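PDB 4BQH: Udp-n-acetylglucosamine pyrophosphorylase from Trypanosoma brucei, which probably catalyses formation of UDP-N-acetylglucosamine and diphosphate from UTP and N-acetylglucosamine 1-phosphate. Local coordinates for residues Gly239-Ala244 and His365-Ala370; Tyr275-Asn280 and Ser359-Leu364; Leu177-Gly182 and His206-Ser211; Ala302-Lys307 and Asp405-Val410. All coordinates share one frame; numbering follows the deposited sequence. Where two conformers were deposited one is given.

Overall arrangement
Contacts 2, 3 and 4 reach one mixed sheet of the GT-A-clan domain, with strand order 205-209, 175-180, 114-119, 275-280, 359-363 and 304-309. Contact 3 pairs the first two, contact 2 pairs 275-280 with 359-363, and contact 4 lays a loop against 304-309; contacts 3 and 4 lie farthest apart, their centres separated by about 22 Å. Contact 1 packs helices 241-246 and 364-374 against this sheet, its centre about 11 Å from those of contacts 2 and 4. Contact 3 closes first along the chain; contact 2 lies within the span of contact 1, and contact 4 crosses both. Contact 1 lines the inhibitor pocket, contact 3 reaches it through S211, and contacts 2 and 4 lie farther off.

Contact 1 of 4, residues Gly239-Ala244 and His365-Ala370; sequences GAVFAA and HFMSLA. With 9VU ((3S)-3-[2-(1,3-benzodioxol-5-yl)-2-oxidanylidene-ethyl]-4-bromanyl-5-methyl-3-oxidanyl-1H-indol-2-one), chain C.
F242 reaches across from helix 241-246 to helix 364-374, where A370, M367 and F366 receive its ring. From CB, the first torsion sets CG anti to the carbonyl carbon (chi1 -58°), and the ring leads toward the facing helix. CD1 lies near the backbone oxygen of M367 and the methyl of A370. Next along the rim, CE1 makes the tightest approach, 3.4 Å from A370 CB, and also stands 3.6 Å from M367 CE. At the tip, CZ lies 3.8 Å from A370 CB and 4.2 Å from F366 CE2, the two aromatic side chains crossing at a slant. A370 CB sits over one face of the F242 ring as a CH-pi contact, 3.9 Å from the centroid, while V241 CG2 covers the opposite face near its centre. The same A370 methyl also lies over the rim of the F366 ring, so it is shared by both aromatics. In M367, chi2 (-55°) sets SD obliquely beside the F242 ring, a Met-aromatic contact 5.1 Å from SD to the centroid, and chi3 turns CE to F242 CE1. On another side of segment 239-244 the inhibitor is close: A240 CB is 3.3 Å from its OAW and A243 CB 3.5 Å from its OAP. Helix 241-246 thus separates the pocket from helix 364-374, with V241 resting on L117 and L119 of strand 114-119 and M367 on L265 of helix 264-270.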
# COMPACT_ATOMS: atom_id res chain seq x y z
N GLY A 239 -0.37 10.10 0.38
CA GLY A 239 -0.33 11.00 1.53
C GLY A 239 -1.72 11.25 2.09
O GLY A 239 -1.86 11.66 3.24
N ALA A 240 -2.76 10.94 1.30
CA ALA A 240 -4.16 11.03 1.80
C ALA A 240 -4.46 10.19 3.05
O ALA A 240 -5.49 10.41 3.71
CB ALA A 240 -5.16 10.69 0.68
N VAL A 241 -3.60 9.21 3.35
CA VAL A 241 -3.83 8.30 4.48
C VAL A 241 -4.00 9.07 5.78
O VAL A 241 -4.83 8.70 6.60
CB VAL A 241 -2.75 7.19 4.69
CG1 VAL A 241 -2.74 6.21 3.52
CG2 VAL A 241 -1.35 7.75 4.92
N PHE A 242 -3.21 10.13 5.96
CA PHE A 242 -3.20 10.79 7.27
C PHE A 242 -4.52 11.48 7.60
O PHE A 242 -5.08 11.28 8.69
CB PHE A 242 -2.01 11.75 7.39
CG PHE A 242 -0.70 11.07 7.18
CD1 PHE A 242 -0.21 10.16 8.15
CD2 PHE A 242 0.05 11.31 6.05
CE1 PHE A 242 0.99 9.52 7.96
CE2 PHE A 242 1.26 10.67 5.86
CZ PHE A 242 1.73 9.78 6.81
N ALA A 243 -5.03 12.25 6.64
CA ALA A 243 -6.34 12.89 6.76
C ALA A 243 -7.45 11.86 6.87
O ALA A 243 -8.39 12.02 7.67
CB ALA A 243 -6.57 13.81 5.56
N ALA A 244 -7.35 10.78 6.09
CA ALA A 244 -8.37 9.76 6.10
C ALA A 244 -8.46 9.06 7.47
O ALA A 244 -9.57 8.84 7.95
CB ALA A 244 -8.16 8.77 4.96
N HIS A 365 2.28 5.90 16.62
CA HIS A 365 2.77 7.22 17.01
C HIS A 365 3.14 8.06 15.81
O HIS A 365 2.76 9.24 15.74
CB HIS A 365 4.00 7.12 17.93
CG HIS A 365 4.39 8.43 18.58
ND1 HIS A 365 5.42 8.52 19.45
CD2 HIS A 365 3.84 9.71 18.50
CE1 HIS A 365 5.54 9.80 19.87
NE2 HIS A 365 4.59 10.52 19.29
N PHE A 366 3.89 7.47 14.86
CA PHE A 366 4.21 8.22 13.63
C PHE A 366 2.94 8.61 12.86
O PHE A 366 2.85 9.75 12.37
CB PHE A 366 5.18 7.47 12.70
CG PHE A 366 5.46 8.22 11.42
CD1 PHE A 366 6.33 9.31 11.43
CD2 PHE A 366 4.79 7.91 10.23
CE1 PHE A 366 6.54 10.05 10.26
CE2 PHE A 366 5.05 8.63 9.07
CZ PHE A 366 5.92 9.69 9.09
N MET A 367 2.00 7.68 12.72
CA MET A 367 0.77 8.03 11.98
C MET A 367 0.08 9.24 12.61
O MET A 367 -0.42 10.12 11.91
CB MET A 367 -0.16 6.83 11.89
CG MET A 367 0.44 5.63 11.16
SD MET A 367 1.07 5.97 9.50
CE MET A 367 -0.47 6.26 8.61
N SER A 368 0.03 9.25 13.94
CA SER A 368 -0.54 10.37 14.70
C SER A 368 0.23 11.68 14.50
O SER A 368 -0.36 12.73 14.24
CB SER A 368 -0.55 10.03 16.19
OG SER A 368 -1.37 8.91 16.44
N LEU A 369 1.54 11.63 14.66
CA LEU A 369 2.33 12.85 14.63
C LEU A 369 2.35 13.40 13.21
O LEU A 369 2.31 14.62 13.02
CB LEU A 369 3.77 12.57 15.10
CG LEU A 369 4.72 13.78 15.20
CD1 LEU A 369 5.71 13.58 16.34
CD2 LEU A 369 5.54 13.94 13.93
N ALA A 370 2.48 12.50 12.23
CA ALA A 370 2.55 12.91 10.83
C ALA A 370 1.26 13.59 10.46
O ALA A 370 1.28 14.62 9.76
CB ALA A 370 2.80 11.72 9.90
OAN 9VU C . -7.07 20.08 4.29
CAH 9VU C . -6.86 19.23 5.17
NAG 9VU C . -7.75 18.89 6.11
CAC 9VU C . -7.19 17.96 6.93
CAB 9VU C . -7.71 17.37 8.01
CAA 9VU C . -7.00 16.44 8.78
CAF 9VU C . -5.69 16.14 8.40
CAJ 9VU C . -4.92 15.20 9.17
CAE 9VU C . -5.18 16.79 7.26
BRA 9VU C . -3.42 16.31 6.73
CAD 9VU C . -5.91 17.68 6.53
CAI 9VU C . -5.66 18.50 5.37
OAL 9VU C . -4.65 19.47 5.68
CAM 9VU C . -5.11 17.75 4.13
CAO 9VU C . -6.13 16.78 3.49
OAP 9VU C . -7.30 16.82 3.89
CAQ 9VU C . -5.68 15.94 2.43
CAV 9VU C . -4.33 15.72 2.16
CAU 9VU C . -3.93 14.93 1.14
OAY 9VU C . -2.66 14.61 0.76
CAX 9VU C . -2.82 14.09 -0.59
OAW 9VU C . -4.15 13.54 -0.57
CAT 9VU C . -4.80 14.29 0.37
CAS 9VU C . -6.12 14.44 0.58
CAR 9VU C . -6.59 15.25 1.61

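Contact 2 of 4, residues Tyr275-Asn280 and Ser359-Leu364; sequences YVQIGN and SNLCSL
L361 lays its CD1 against Q277 CB, 3.6 Å away, on the face of the sheet that also carries Y275 and S363. Its CG is anti to the backbone N (chi1 -176°), and the next torsion turns CD1 inward to the facing strand, where it also meets the CB of Y275. The Y275 ring slants past its cross-strand partner S363, CD1 3.8 Å from S363 CA. On the other face lie V276, I278, N360 and C362; there V276 CG2 meets L364 CD1 at 3.9 Å, those two side chains crossing obliquely, and I278 CD1 faces the sulfur of C362. Polar groups sit among these apolar contacts: Q277 NE2 donates to N287 O, and S363 OG is bonded to H303 ND1. Strands 275-280 and 359-363 are antiparallel, with V276-C362 and I278-N360 as hydrogen-bonded pairs. Strand 275-280 also pairs in parallel with strand 114-119, so this ladder is where an antiparallel strand joins the central mixed sheet. The bond from V276 N to C362 O is short, at 2.8 Å, and nearly along the C=O axis, whereas that from N360 N to I278 O stretches to 3.3 Å. A water 2.7 Å from I278 O donates to it, accepts from Q277 NE2 and is hydrogen-bonded to S359 OG. I278 O thus has two donors, the water supplementing its long strand bond.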
# COMPACT_ATOMS: atom_id res chain seq x y z
N TYR A 275 1.68 -0.95 15.04
CA TYR A 275 2.22 -0.66 13.70
C TYR A 275 1.16 -0.82 12.64
O TYR A 275 0.31 -1.70 12.74
CB TYR A 275 3.38 -1.59 13.33
CG TYR A 275 4.53 -1.46 14.29
CD1 TYR A 275 5.51 -0.49 14.12
CD2 TYR A 275 4.58 -2.30 15.41
CE1 TYR A 275 6.57 -0.38 15.06
CE2 TYR A 275 5.59 -2.19 16.34
CZ TYR A 275 6.59 -1.25 16.16
OH TYR A 275 7.59 -1.19 17.13
N VAL A 276 1.27 -0.01 11.59
CA VAL A 276 0.38 -0.05 10.44
C VAL A 276 1.27 -0.30 9.22
O VAL A 276 2.16 0.51 8.92
CB VAL A 276 -0.36 1.30 10.26
CG1 VAL A 276 -1.33 1.23 9.07
CG2 VAL A 276 -1.16 1.68 11.51
N GLN A 277 1.05 -1.44 8.55
CA GLN A 277 1.73 -1.70 7.29
C GLN A 277 0.84 -1.16 6.17
O GLN A 277 -0.37 -1.37 6.20
CB GLN A 277 1.93 -3.19 7.10
CG GLN A 277 2.71 -3.49 5.80
CD GLN A 277 2.96 -4.99 5.57
OE1 GLN A 277 2.58 -5.82 6.39
NE2 GLN A 277 3.58 -5.32 4.45
N ILE A 278 1.44 -0.45 5.22
CA ILE A 278 0.64 0.22 4.18
C ILE A 278 1.07 -0.32 2.83
O ILE A 278 2.26 -0.43 2.55
CB ILE A 278 0.85 1.74 4.20
CG1 ILE A 278 0.44 2.29 5.58
CG2 ILE A 278 0.03 2.42 3.10
CD1 ILE A 278 1.07 3.59 5.94
N GLY A 279 0.09 -0.66 2.00
CA GLY A 279 0.41 -1.13 0.64
C GLY A 279 -0.71 -0.89 -0.33
O GLY A 279 -1.86 -0.72 0.07
N ASN A 280 -0.36 -0.85 -1.63
CA ASN A 280 -1.37 -0.66 -2.65
C ASN A 280 -2.00 -2.01 -3.07
O ASN A 280 -1.28 -3.00 -3.22
CB ASN A 280 -0.71 -0.02 -3.88
CG ASN A 280 -1.72 0.60 -4.83
OD1 ASN A 280 -2.65 -0.05 -5.33
ND2 ASN A 280 -1.52 1.89 -5.10
N SER A 359 5.86 0.59 -0.14
CA SER A 359 5.52 -0.40 0.85
C SER A 359 6.17 0.06 2.17
O SER A 359 7.40 0.10 2.26
CB SER A 359 6.06 -1.75 0.44
OG SER A 359 5.77 -2.71 1.43
N ASN A 360 5.35 0.43 3.15
CA ASN A 360 5.83 1.08 4.37
C ASN A 360 5.27 0.43 5.62
O ASN A 360 4.18 -0.14 5.60
CB ASN A 360 5.44 2.56 4.46
CG ASN A 360 5.81 3.39 3.24
OD1 ASN A 360 6.82 3.17 2.56
ND2 ASN A 360 5.01 4.39 3.01
N LEU A 361 6.03 0.52 6.70
CA LEU A 361 5.52 0.10 8.00
C LEU A 361 5.73 1.26 8.95
O LEU A 361 6.86 1.70 9.14
CB LEU A 361 6.26 -1.16 8.46
CG LEU A 361 5.76 -1.77 9.76
CD1 LEU A 361 4.39 -2.40 9.58
CD2 LEU A 361 6.71 -2.86 10.19
N CYS A 362 4.66 1.78 9.54
CA CYS A 362 4.78 2.95 10.39
C CYS A 362 4.23 2.67 11.77
O CYS A 362 3.22 1.97 11.90
CB CYS A 362 3.97 4.10 9.80
SG CYS A 362 4.57 4.60 8.17
N SER A 363 4.87 3.22 12.80
CA SER A 363 4.30 3.15 14.14
C SER A 363 2.98 3.94 14.19
O SER A 363 2.77 4.90 13.44
CB SER A 363 5.26 3.72 15.20
OG SER A 363 5.41 5.12 15.04
N LEU A 364 2.12 3.58 15.12
CA LEU A 364 0.91 4.36 15.30
C LEU A 364 1.24 5.78 15.79
O LEU A 364 0.60 6.74 15.40
CB LEU A 364 -0.08 3.66 16.24
CG LEU A 364 -1.52 4.19 16.06
CD1 LEU A 364 -2.12 3.77 14.72
CD2 LEU A 364 -2.42 3.70 17.18
O HOH W 1 3.27 -2.95 2.44

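Contact 3 of 4, residues Leu177-Gly182 and His206-Ser211; sequences LVMTSG and HFFAQS. With SO4 (sulfate ion), chain D.
The F208 ring carries M179 on one face, with M179 CG 3.7 Å above its plane and offset toward the rim; L177 C and V178 N lie in plane at its edge. F208 CG occupies the position between backbone N and carbonyl carbon (chi1 69°), and the ring reaches over to the adjacent strand, where CE1 is 3.6 Å from L177 CB. M179 SD stands oblique to the same ring, a Met-aromatic contact. A sulfate ion, probably from the crystallisation liquor, lies at the edge of the H206 ring, with ND1 donating to O1 over 2.9 Å, while NE2 is bonded to Q175; L177 CD2 approaches this ring obliquely. F207 lies alongside V178 on the other face of the sheet, T180 CG2 at its ring edge, and takes F192 of helix 185-194 edge-to-face. That helix is the crossover of a beta-alpha-beta unit, joining strands 175-180 and 205-209 as parallel neighbours. Their ladder runs from V178 N to H206 O, F208 N to V178 O and T180 N to F208 O. Farther along, Q210 grips T180 O twice: backbone N at 3.0 Å and NE2 at 3.1 Å arrive from opposite faces of the carbonyl plane. M179, bent at chi3 (79°), places CE 3.4 Å from Q210 NE2, the two chains crossing at about a right angle. Beyond them, a water accepts from G182 N and donates to Q210 O.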
# COMPACT_ATOMS: atom_id res chain seq x y z
N LEU A 177 -7.58 -2.32 7.22
CA LEU A 177 -8.09 -0.97 7.00
C LEU A 177 -8.16 -0.79 5.49
O LEU A 177 -7.12 -0.86 4.82
CB LEU A 177 -7.11 0.05 7.60
CG LEU A 177 -6.47 -0.26 8.96
CD1 LEU A 177 -5.56 0.90 9.36
CD2 LEU A 177 -7.57 -0.51 9.98
N VAL A 178 -9.37 -0.62 4.97
CA VAL A 178 -9.54 -0.54 3.52
C VAL A 178 -9.80 0.93 3.16
O VAL A 178 -10.86 1.46 3.50
CB VAL A 178 -10.71 -1.44 3.06
CG1 VAL A 178 -10.91 -1.34 1.54
CG2 VAL A 178 -10.43 -2.87 3.47
N MET A 179 -8.83 1.59 2.53
CA MET A 179 -8.96 3.01 2.26
C MET A 179 -9.60 3.25 0.90
O MET A 179 -8.96 3.17 -0.14
CB MET A 179 -7.64 3.78 2.39
CG MET A 179 -7.94 5.29 2.45
SD MET A 179 -6.44 6.27 2.71
CE MET A 179 -5.77 6.28 1.07
N THR A 180 -10.89 3.53 0.94
CA THR A 180 -11.70 3.62 -0.27
C THR A 180 -11.62 5.06 -0.81
O THR A 180 -10.95 5.92 -0.24
CB THR A 180 -13.15 3.28 0.09
OG1 THR A 180 -13.55 4.11 1.19
CG2 THR A 180 -13.26 1.80 0.50
N SER A 181 -12.32 5.31 -1.91
CA SER A 181 -12.66 6.68 -2.29
C SER A 181 -14.09 6.99 -1.84
O SER A 181 -14.89 6.07 -1.57
CB SER A 181 -12.53 6.88 -3.80
OG SER A 181 -13.54 6.18 -4.52
N GLY A 182 -14.43 8.28 -1.78
CA GLY A 182 -15.80 8.68 -1.49
C GLY A 182 -16.75 8.00 -2.45
O GLY A 182 -17.80 7.47 -2.06
N HIS A 206 -12.18 -2.46 8.47
CA HIS A 206 -12.57 -1.08 8.69
C HIS A 206 -12.48 -0.36 7.39
O HIS A 206 -11.38 -0.21 6.84
CB HIS A 206 -11.63 -0.42 9.72
CG HIS A 206 -11.48 -1.22 11.01
ND1 HIS A 206 -12.21 -0.97 12.10
CD2 HIS A 206 -10.65 -2.29 11.33
CE1 HIS A 206 -11.88 -1.84 13.09
NE2 HIS A 206 -10.92 -2.65 12.62
N PHE A 207 -13.61 0.09 6.87
CA PHE A 207 -13.62 0.86 5.62
C PHE A 207 -13.58 2.34 5.95
O PHE A 207 -14.32 2.82 6.80
CB PHE A 207 -14.88 0.56 4.82
CG PHE A 207 -15.02 -0.88 4.45
CD1 PHE A 207 -14.38 -1.39 3.33
CD2 PHE A 207 -15.80 -1.73 5.24
CE1 PHE A 207 -14.52 -2.74 3.00
CE2 PHE A 207 -15.95 -3.06 4.93
CZ PHE A 207 -15.30 -3.57 3.80
N PHE A 208 -12.71 3.08 5.27
CA PHE A 208 -12.60 4.51 5.53
C PHE A 208 -12.24 5.23 4.25
O PHE A 208 -11.27 4.88 3.59
CB PHE A 208 -11.63 4.82 6.70
CG PHE A 208 -10.17 4.55 6.41
CD1 PHE A 208 -9.69 3.24 6.17
CD2 PHE A 208 -9.25 5.60 6.45
CE1 PHE A 208 -8.33 3.02 5.92
CE2 PHE A 208 -7.89 5.39 6.23
CZ PHE A 208 -7.43 4.09 5.97
N ALA A 209 -13.02 6.25 3.91
CA ALA A 209 -12.82 6.95 2.63
C ALA A 209 -11.80 8.06 2.75
O ALA A 209 -11.80 8.82 3.75
CB ALA A 209 -14.13 7.53 2.14
N GLN A 210 -10.96 8.16 1.74
CA GLN A 210 -10.02 9.26 1.63
C GLN A 210 -10.73 10.43 1.00
O GLN A 210 -11.86 10.29 0.47
CB GLN A 210 -8.82 8.86 0.74
CG GLN A 210 -9.19 8.49 -0.69
CD GLN A 210 -8.03 7.78 -1.35
OE1 GLN A 210 -7.05 8.42 -1.76
NE2 GLN A 210 -8.09 6.45 -1.36
N SER A 211 -10.06 11.57 1.02
CA SER A 211 -10.55 12.76 0.32
C SER A 211 -9.75 13.03 -0.94
O SER A 211 -8.55 12.81 -1.00
CB SER A 211 -10.52 13.96 1.25
OG SER A 211 -11.49 13.71 2.28
S SO4 D . -14.57 1.50 13.25
O1 SO4 D . -14.28 0.98 11.91
O2 SO4 D . -14.92 2.94 13.20
O3 SO4 D . -13.38 1.32 14.10
O4 SO4 D . -15.76 0.80 13.80
O HOH W 2 -12.84 10.68 -2.37

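Contact 4 of 4, residues Ala302-Lys307 and Asp405-Val410; sequences AHVVVK and DLFRFV
V304 and V306, on strand 304-309 of the mixed sheet of this GT-A-clan domain, pack against F407 and V410 of the loop that leads from strand 394-400 to strand 423-427. The aromatic contact comes first: V304 CG1 stands over one face of the F407 ring in a CH-pi contact, 3.9 Å from the centroid and 16° off the ring normal, displaced toward the rim. Chi1 of V304 (171°), with CG1 anti to the backbone N, carries that methyl over the F407 ring; the two side chains cross at about a right angle. V306 CG1 comes to the same ring from an oblique direction, 3.5 Å from CE2. Aliphatic contacts complete the apolar part: V410 CG2 touches V304 CG2 at 3.8 Å and H303 CB at 3.7 Å, the latter just ahead of the strand. No hydrogen bond crosses between the two segments. Within the loop, V410 N donates to F407 O, linking the two residues that face the strand. F366 of helix 364-374 also lies against V304 and F407. The H303 imidazole is held at both nitrogens, ND1 bonded to S363 OG and NE2 to D414 OD1.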
# COMPACT_ATOMS: atom_id res chain seq x y z
N ALA A 302 12.18 1.39 15.20
CA ALA A 302 11.87 2.31 14.10
C ALA A 302 10.43 2.80 14.20
O ALA A 302 9.53 2.06 14.65
CB ALA A 302 12.11 1.61 12.78
N HIS A 303 10.23 4.06 13.82
CA HIS A 303 8.88 4.62 13.63
C HIS A 303 8.43 4.52 12.18
O HIS A 303 7.24 4.50 11.88
CB HIS A 303 8.84 6.05 14.13
CG HIS A 303 8.81 6.15 15.63
ND1 HIS A 303 7.71 5.84 16.36
CD2 HIS A 303 9.80 6.55 16.54
CE1 HIS A 303 7.98 6.00 17.69
NE2 HIS A 303 9.26 6.46 17.79
N VAL A 304 9.40 4.47 11.26
CA VAL A 304 9.12 4.22 9.83
C VAL A 304 10.13 3.22 9.29
O VAL A 304 11.34 3.43 9.46
CB VAL A 304 9.22 5.51 8.98
CG1 VAL A 304 9.13 5.16 7.47
CG2 VAL A 304 8.11 6.48 9.37
N VAL A 305 9.65 2.15 8.64
CA VAL A 305 10.51 1.30 7.83
C VAL A 305 9.95 1.31 6.42
O VAL A 305 8.74 1.16 6.24
CB VAL A 305 10.56 -0.16 8.33
CG1 VAL A 305 11.60 -0.94 7.55
CG2 VAL A 305 10.93 -0.21 9.82
N VAL A 306 10.82 1.54 5.43
CA VAL A 306 10.40 1.45 4.03
C VAL A 306 11.03 0.23 3.37
O VAL A 306 12.21 -0.14 3.64
CB VAL A 306 10.74 2.72 3.22
CG1 VAL A 306 10.06 3.94 3.86
CG2 VAL A 306 12.25 2.93 3.14
N LYS A 307 10.24 -0.41 2.51
CA LYS A 307 10.83 -1.42 1.64
C LYS A 307 11.25 -0.80 0.33
O LYS A 307 10.53 0.01 -0.25
CB LYS A 307 9.83 -2.55 1.34
CG LYS A 307 9.81 -3.60 2.42
CD LYS A 307 8.87 -4.72 1.97
CE LYS A 307 8.86 -5.83 3.00
NZ LYS A 307 7.75 -6.80 2.72
N ASP A 405 6.60 12.16 1.87
CA ASP A 405 6.76 13.60 2.13
C ASP A 405 6.78 13.87 3.63
O ASP A 405 7.26 14.92 4.07
CB ASP A 405 5.61 14.37 1.48
CG ASP A 405 5.74 14.47 -0.04
OD1 ASP A 405 6.84 14.85 -0.54
OD2 ASP A 405 4.74 14.22 -0.73
N LEU A 406 6.22 12.94 4.41
CA LEU A 406 6.17 13.14 5.86
C LEU A 406 7.31 12.46 6.62
O LEU A 406 7.41 12.61 7.85
CB LEU A 406 4.82 12.65 6.42
CG LEU A 406 3.59 13.54 6.11
CD1 LEU A 406 3.69 14.95 6.67
CD2 LEU A 406 3.38 13.60 4.61
N PHE A 407 8.17 11.72 5.92
CA PHE A 407 9.20 10.99 6.67
C PHE A 407 10.23 11.92 7.31
O PHE A 407 10.92 11.52 8.24
CB PHE A 407 9.94 9.96 5.79
CG PHE A 407 9.04 8.86 5.27
CD1 PHE A 407 7.87 8.53 5.92
CD2 PHE A 407 9.44 8.11 4.16
CE1 PHE A 407 7.05 7.50 5.44
CE2 PHE A 407 8.64 7.09 3.66
CZ PHE A 407 7.45 6.80 4.30
N ARG A 408 10.32 13.15 6.81
CA ARG A 408 11.21 14.16 7.43
C ARG A 408 10.88 14.42 8.91
O ARG A 408 11.72 14.94 9.64
CB ARG A 408 11.10 15.47 6.64
CG ARG A 408 9.74 16.12 6.74
CD ARG A 408 9.85 17.60 6.45
NE ARG A 408 9.49 17.90 5.09
CZ ARG A 408 9.48 19.13 4.58
NH1 ARG A 408 9.82 20.18 5.34
NH2 ARG A 408 9.15 19.32 3.32
N PHE A 409 9.67 14.05 9.34
CA PHE A 409 9.23 14.26 10.72
C PHE A 409 9.48 13.08 11.65
O PHE A 409 9.17 13.16 12.85
CB PHE A 409 7.74 14.63 10.77
CG PHE A 409 7.42 15.86 9.97
CD1 PHE A 409 7.90 17.11 10.39
CD2 PHE A 409 6.67 15.78 8.81
CE1 PHE A 409 7.62 18.26 9.65
CE2 PHE A 409 6.39 16.91 8.04
CZ PHE A 409 6.86 18.16 8.48
N VAL A 410 10.04 11.99 11.11
CA VAL A 410 10.08 10.72 11.84
C VAL A 410 10.75 10.79 13.21
O VAL A 410 10.27 10.18 14.16
CB VAL A 410 10.72 9.60 10.99
CG1 VAL A 410 12.21 9.91 10.73
CG2 VAL A 410 10.52 8.23 11.65